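Local coordinates for protein putative secreted endoglycosylceramidase (Rhodococcus hoagii, PDB 6JYZ) that probably hydrolyses the glycosidic bond between glycan and ceramide in galactose-linked glycosphingolipids, as a secreted endogalactosylceramidase of glycosyl hydrolase family 5, at residues H125-V133 with R173-F183. Sequence-based numbering, arbitrary orientation.
Sequences HQDAWGPYV and REASPAVARAF
Trp-129 sets the edge of its six-membered ring against the face of Phe-183, with planes 78° apart and centroids 4.9 Å apart. In this T-shaped pair Trp-129 CE3 stands over the centre of the phenyl ring. The indole reaches across because its CG lies anti to the backbone N (chi1 -179°); two successive helix residues then serve its two rings, for Ala-182 CB makes a CH-pi contact almost straight above the five-membered ring, 3.7 Å from its centroid. Trp-129 NE1 hydrogen-bonds to Thr-159 OG1, a third hold on the indole. Beside the aromatic pair, Val-179 packs against the loop: its CG1 lies 3.7 Å from Ala-128 C, while its CG2 packs on the side chain of Val-133.

Further along, Ala-128 CB rests 3.9 Å from Arg-173 CB, and the extended arginine runs on to Asp-127. Asp-127 OD1 sits over one face of the guanidinium, 3.3 Å from Arg-173 NH2, a salt bridge of charge alone, whereas Arg-173 NE donates in the guanidinium plane to Glu-174 OE2 (2.9 Å), a nearly straight salt-bridge hydrogen bond (172°). Replacing Arg-173 with an alanine would probably leave the carboxylates of Asp-127 and Glu-174 without their shared positive charge. Two waters span the segments, one from Ala-128 N to Glu-174 OE2, the other from Val-133 O to Ser-176 OG, whose hydroxyl N-caps helix 177-187. This is a loop following strand 119-124 packed on the start of the next helix, one strand-to-helix connection of the (beta/alpha)8 barrel of family 5 glycosidases.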
ATOM      1  N   HIS A 125       8.237  -4.018   1.400  1.00  8.74           N
ATOM      2  CA  HIS A 125       7.342  -4.395   2.478  1.00  8.63           C
ATOM      3  C   HIS A 125       8.093  -5.142   3.551  1.00  9.59           C
ATOM      4  O   HIS A 125       9.046  -5.891   3.323  1.00 10.67           O
ATOM      5  CB  HIS A 125       6.210  -5.276   1.938  1.00  9.84           C
ATOM      6  CG  HIS A 125       4.958  -5.206   2.782  1.00  9.08           C
ATOM      7  ND1 HIS A 125       4.538  -6.072   3.774  1.00 13.04           N
ATOM      8  CD2 HIS A 125       4.070  -4.181   2.702  1.00  7.55           C
ATOM      9  CE1 HIS A 125       3.362  -5.517   4.249  1.00  8.54           C
ATOM     10  NE2 HIS A 125       3.099  -4.414   3.616  1.00 12.50           N
ATOM     11  N   GLN A 126       7.613  -5.051   4.782  1.00  9.27           N
ATOM     12  CA  GLN A 126       8.130  -5.843   5.914  1.00  9.44           C
ATOM     13  C   GLN A 126       7.033  -5.850   6.965  1.00  9.56           C
ATOM     14  O   GLN A 126       6.231  -4.908   7.045  1.00 10.42           O
ATOM     15  CB  GLN A 126       9.429  -5.240   6.481  1.00  9.42           C
ATOM     16  CG  GLN A 126       9.282  -3.845   7.108  1.00  9.89           C
ATOM     17  CD  GLN A 126       8.699  -3.811   8.498  1.00  9.87           C
ATOM     18  OE1 GLN A 126       8.029  -2.782   8.907  1.00 13.32           O
ATOM     19  NE2 GLN A 126       8.909  -4.801   9.262  1.00  8.32           N
ATOM     20  N   ASP A 127       7.023  -6.892   7.771  1.00  9.43           N
ATOM     21  CA  ASP A 127       6.312  -6.839   9.053  1.00 10.09           C
ATOM     22  C   ASP A 127       7.272  -7.386  10.084  1.00  9.27           C
ATOM     23  O   ASP A 127       7.920  -8.405   9.837  1.00  9.85           O
ATOM     24  CB  ASP A 127       5.065  -7.751   9.084  1.00 10.65           C
ATOM     25  CG  ASP A 127       4.090  -7.439   7.980  1.00 12.81           C
ATOM     26  OD1 ASP A 127       3.326  -6.459   8.129  1.00 13.13           O
ATOM     27  OD2 ASP A 127       4.074  -8.168   6.963  1.00 12.90           O
ATOM     28  N   ALA A 128       7.377  -6.726  11.246  1.00  9.20           N
ATOM     29  CA  ALA A 128       8.233  -7.256  12.301  1.00 10.23           C
ATOM     30  C   ALA A 128       9.627  -7.587  11.771  1.00  9.17           C
ATOM     31  O   ALA A 128      10.213  -8.614  12.106  1.00 10.23           O
ATOM     32  CB  ALA A 128       7.610  -8.454  13.021  1.00 10.54           C
ATOM     33  N   TRP A 129      10.132  -6.652  10.935  1.00  8.97           N
ATOM     34  CA  TRP A 129      11.506  -6.713  10.391  1.00  8.91           C
ATOM     35  C   TRP A 129      11.713  -7.756   9.279  1.00  8.37           C
ATOM     36  O   TRP A 129      12.226  -7.352   8.217  1.00  9.37           O
ATOM     37  CB  TRP A 129      12.584  -6.864  11.497  1.00  9.39           C
ATOM     38  CG  TRP A 129      13.967  -6.902  10.886  1.00  8.91           C
ATOM     39  CD1 TRP A 129      14.711  -8.045  10.716  1.00 10.26           C
ATOM     40  CD2 TRP A 129      14.689  -5.812  10.300  1.00  8.87           C
ATOM     41  NE1 TRP A 129      15.892  -7.678  10.098  1.00 10.41           N
ATOM     42  CE2 TRP A 129      15.902  -6.338   9.788  1.00  9.52           C
ATOM     43  CE3 TRP A 129      14.430  -4.441  10.137  1.00  9.15           C
ATOM     44  CZ2 TRP A 129      16.816  -5.536   9.104  1.00 10.11           C
ATOM     45  CZ3 TRP A 129      15.344  -3.666   9.445  1.00 10.17           C
ATOM     46  CH2 TRP A 129      16.515  -4.234   8.919  1.00 10.50           C
ATOM     47  N   GLY A 130      11.440  -9.030   9.508  1.00  9.49           N
ATOM     48  CA  GLY A 130      11.704  -9.985   8.438  1.00 10.41           C
ATOM     49  C   GLY A 130      11.318 -11.391   8.775  1.00  9.80           C
ATOM     50  O   GLY A 130      10.733 -11.682   9.818  1.00 10.22           O
ATOM     51  N   PRO A 131      11.634 -12.334   7.849  1.00  9.77           N
ATOM     52  CA  PRO A 131      11.308 -13.739   8.100  1.00 10.71           C
ATOM     53  C   PRO A 131      12.094 -14.411   9.211  1.00 10.74           C
ATOM     54  O   PRO A 131      11.667 -15.494   9.604  1.00 12.05           O
ATOM     55  CB  PRO A 131      11.698 -14.469   6.766  1.00 11.10           C
ATOM     56  CG  PRO A 131      11.724 -13.337   5.722  1.00 11.31           C
ATOM     57  CD  PRO A 131      12.207 -12.099   6.501  1.00 10.30           C
ATOM     58  N   TYR A 132      13.182 -13.797   9.675  1.00 10.83           N
ATOM     59  CA  TYR A 132      14.126 -14.543  10.511  1.00 11.52           C
ATOM     60  C   TYR A 132      14.050 -14.089  11.953  1.00 13.07           C
ATOM     61  O   TYR A 132      14.993 -14.421  12.708  1.00 16.76           O
ATOM     62  CB  TYR A 132      15.550 -14.415   9.908  1.00 12.70           C
ATOM     63  CG  TYR A 132      15.591 -14.980   8.512  1.00 12.33           C
ATOM     64  CD1 TYR A 132      15.656 -16.358   8.326  1.00 14.41           C
ATOM     65  CD2 TYR A 132      15.441 -14.187   7.405  1.00 12.22           C
ATOM     66  CE1 TYR A 132      15.584 -16.918   7.041  1.00 15.57           C
ATOM     67  CE2 TYR A 132      15.358 -14.705   6.107  1.00 12.89           C
ATOM     68  CZ  TYR A 132      15.412 -16.063   5.957  1.00 14.19           C
ATOM     69  OH  TYR A 132      15.329 -16.622   4.683  1.00 18.14           O
ATOM     70  N   VAL A 133      12.925 -13.574  12.398  1.00 11.31           N
ATOM     71  CA  VAL A 133      12.743 -13.107  13.766  1.00 11.51           C
ATOM     72  C   VAL A 133      11.882 -14.023  14.601  1.00 11.42           C
ATOM     73  O   VAL A 133      11.550 -13.629  15.729  1.00 12.18           O
ATOM     74  CB  VAL A 133      12.098 -11.695  13.745  1.00 11.87           C
ATOM     75  CG1 VAL A 133      13.006 -10.736  12.987  1.00 12.89           C
ATOM     76  CG2 VAL A 133      10.703 -11.658  13.191  1.00 12.31           C
ATOM     77  N   ARG A 173       3.343  -8.617  17.023  1.00 11.70           N
ATOM     78  CA  ARG A 173       4.584  -8.984  16.331  1.00 11.19           C
ATOM     79  C   ARG A 173       5.706  -7.970  16.497  1.00 11.07           C
ATOM     80  O   ARG A 173       6.892  -8.341  16.587  1.00 11.99           O
ATOM     81  CB  ARG A 173       4.259  -9.251  14.855  1.00 11.27           C
ATOM     82  CG  ARG A 173       3.816  -8.013  14.080  1.00 10.89           C
ATOM     83  CD  ARG A 173       3.276  -8.342  12.699  1.00 13.04           C
ATOM     84  NE  ARG A 173       2.748  -7.137  12.079  1.00 13.16           N
ATOM     85  CZ  ARG A 173       1.876  -7.114  11.086  1.00 13.42           C
ATOM     86  NH1 ARG A 173       1.593  -8.272  10.490  1.00 15.88           N
ATOM     87  NH2 ARG A 173       1.366  -5.963  10.674  1.00 16.17           N
ATOM     88  N   GLU A 174       5.359  -6.691  16.581  1.00 10.80           N
ATOM     89  CA  GLU A 174       6.371  -5.652  16.713  1.00 12.11           C
ATOM     90  C   GLU A 174       6.913  -5.529  18.140  1.00 12.71           C
ATOM     91  O   GLU A 174       7.994  -4.950  18.287  1.00 13.39           O
ATOM     92  CB  GLU A 174       5.819  -4.275  16.343  1.00 13.49           C
ATOM     93  CG  GLU A 174       5.366  -4.120  14.901  1.00 13.67           C
ATOM     94  CD  GLU A 174       4.006  -4.651  14.607  1.00 12.51           C
ATOM     95  OE1 GLU A 174       3.243  -5.024  15.533  1.00 13.56           O
ATOM     96  OE2 GLU A 174       3.673  -4.666  13.364  1.00 13.46           O
ATOM     97  N   ALA A 175       6.231  -6.124  19.107  1.00 11.20           N
ATOM     98  CA  ALA A 175       6.623  -5.916  20.502  1.00 12.05           C
ATOM     99  C   ALA A 175       7.597  -6.981  20.996  1.00 11.34           C
ATOM    100  O   ALA A 175       7.449  -7.516  22.083  1.00 10.99           O
ATOM    101  CB  ALA A 175       5.331  -5.910  21.345  1.00 13.57           C
ATOM    102  N   SER A 176       8.611  -7.270  20.187  1.00 11.33           N
ATOM    103  CA  SER A 176       9.633  -8.234  20.496  1.00 11.39           C
ATOM    104  C   SER A 176      10.936  -7.493  20.611  1.00 11.42           C
ATOM    105  O   SER A 176      11.304  -6.655  19.753  1.00 10.65           O
ATOM    106  CB  SER A 176       9.560  -9.203  19.348  1.00 18.47           C
ATOM    107  OG  SER A 176      10.795  -9.570  18.877  1.00 20.16           O
ATOM    108  N   PRO A 177      11.749  -7.732  21.662  1.00  9.83           N
ATOM    109  CA  PRO A 177      13.094  -7.136  21.754  1.00 10.36           C
ATOM    110  C   PRO A 177      13.920  -7.412  20.494  1.00 10.00           C
ATOM    111  O   PRO A 177      14.594  -6.503  20.059  1.00 10.04           O
ATOM    112  CB  PRO A 177      13.659  -7.790  23.050  1.00 10.78           C
ATOM    113  CG  PRO A 177      12.360  -7.977  23.906  1.00 11.29           C
ATOM    114  CD  PRO A 177      11.353  -8.510  22.870  1.00 10.76           C
ATOM    115  N   ALA A 178      13.862  -8.628  19.929  1.00  9.95           N
ATOM    116  CA  ALA A 178      14.699  -8.903  18.766  1.00 10.22           C
ATOM    117  C   ALA A 178      14.331  -8.021  17.577  1.00  9.81           C
ATOM    118  O   ALA A 178      15.222  -7.545  16.866  1.00 10.18           O
ATOM    119  CB  ALA A 178      14.541 -10.360  18.371  1.00 10.41           C
ATOM    120  N   VAL A 179      13.019  -7.824  17.363  1.00  9.49           N
ATOM    121  CA  VAL A 179      12.597  -7.022  16.205  1.00  9.39           C
ATOM    122  C   VAL A 179      13.018  -5.599  16.426  1.00  9.17           C
ATOM    123  O   VAL A 179      13.547  -4.953  15.503  1.00  9.43           O
ATOM    124  CB  VAL A 179      11.069  -7.118  16.054  1.00 10.13           C
ATOM    125  CG1 VAL A 179      10.508  -6.124  15.018  1.00 11.18           C
ATOM    126  CG2 VAL A 179      10.678  -8.551  15.666  1.00 12.15           C
ATOM    127  N   ALA A 180      12.813  -5.062  17.633  1.00  9.41           N
ATOM    128  CA  ALA A 180      13.209  -3.697  17.908  1.00  9.47           C
ATOM    129  C   ALA A 180      14.717  -3.498  17.742  1.00  9.18           C
ATOM    130  O   ALA A 180      15.182  -2.481  17.191  1.00  9.53           O
ATOM    131  CB  ALA A 180      12.744  -3.285  19.309  1.00 11.38           C
ATOM    132  N   ARG A 181      15.507  -4.455  18.218  1.00  9.62           N
ATOM    133  CA  ARG A 181      16.946  -4.346  18.139  1.00 10.00           C
ATOM    134  C   ARG A 181      17.390  -4.414  16.667  1.00  9.20           C
ATOM    135  O   ARG A 181      18.284  -3.694  16.282  1.00  9.84           O
ATOM    136  CB  ARG A 181      17.578  -5.504  18.953  1.00 10.87           C
ATOM    137  CG  ARG A 181      19.106  -5.479  18.958  1.00 11.91           C
ATOM    138  CD  ARG A 181      19.669  -4.294  19.682  1.00 13.76           C
ATOM    139  NE  ARG A 181      21.123  -4.071  19.521  1.00 14.64           N
ATOM    140  CZ  ARG A 181      21.614  -3.313  18.618  1.00 15.70           C
ATOM    141  NH1 ARG A 181      20.866  -2.826  17.621  1.00 16.36           N
ATOM    142  NH2 ARG A 181      22.891  -2.976  18.654  1.00 18.41           N
ATOM    143  N   ALA A 182      16.789  -5.311  15.871  1.00  9.40           N
ATOM    144  CA  ALA A 182      17.161  -5.429  14.448  1.00  9.77           C
ATOM    145  C   ALA A 182      16.836  -4.140  13.726  1.00  8.53           C
ATOM    146  O   ALA A 182      17.610  -3.677  12.879  1.00 10.22           O
ATOM    147  CB  ALA A 182      16.458  -6.583  13.788  1.00 10.67           C
ATOM    148  N   PHE A 183      15.684  -3.512  14.018  1.00  8.53           N
ATOM    149  CA  PHE A 183      15.396  -2.226  13.408  1.00  8.50           C
ATOM    150  C   PHE A 183      16.393  -1.176  13.843  1.00  8.26           C
ATOM    151  O   PHE A 183      16.820  -0.333  13.028  1.00  9.01           O
ATOM    152  CB  PHE A 183      13.972  -1.711  13.776  1.00  8.71           C
ATOM    153  CG  PHE A 183      12.966  -2.049  12.700  1.00  8.76           C
ATOM    154  CD1 PHE A 183      12.916  -1.231  11.587  1.00 10.62           C
ATOM    155  CD2 PHE A 183      12.090  -3.118  12.827  1.00 10.96           C
ATOM    156  CE1 PHE A 183      11.950  -1.534  10.576  1.00 11.53           C
ATOM    157  CE2 PHE A 183      11.170  -3.400  11.827  1.00 12.72           C
ATOM    158  CZ  PHE A 183      11.137  -2.617  10.745  1.00 12.27           C
TER
HETATM  159  O   HOH W   1       5.783  -4.203  11.530  1.00 11.54           O
HETATM  160  O   HOH W   2      10.032 -11.769  17.170  1.00 13.76           O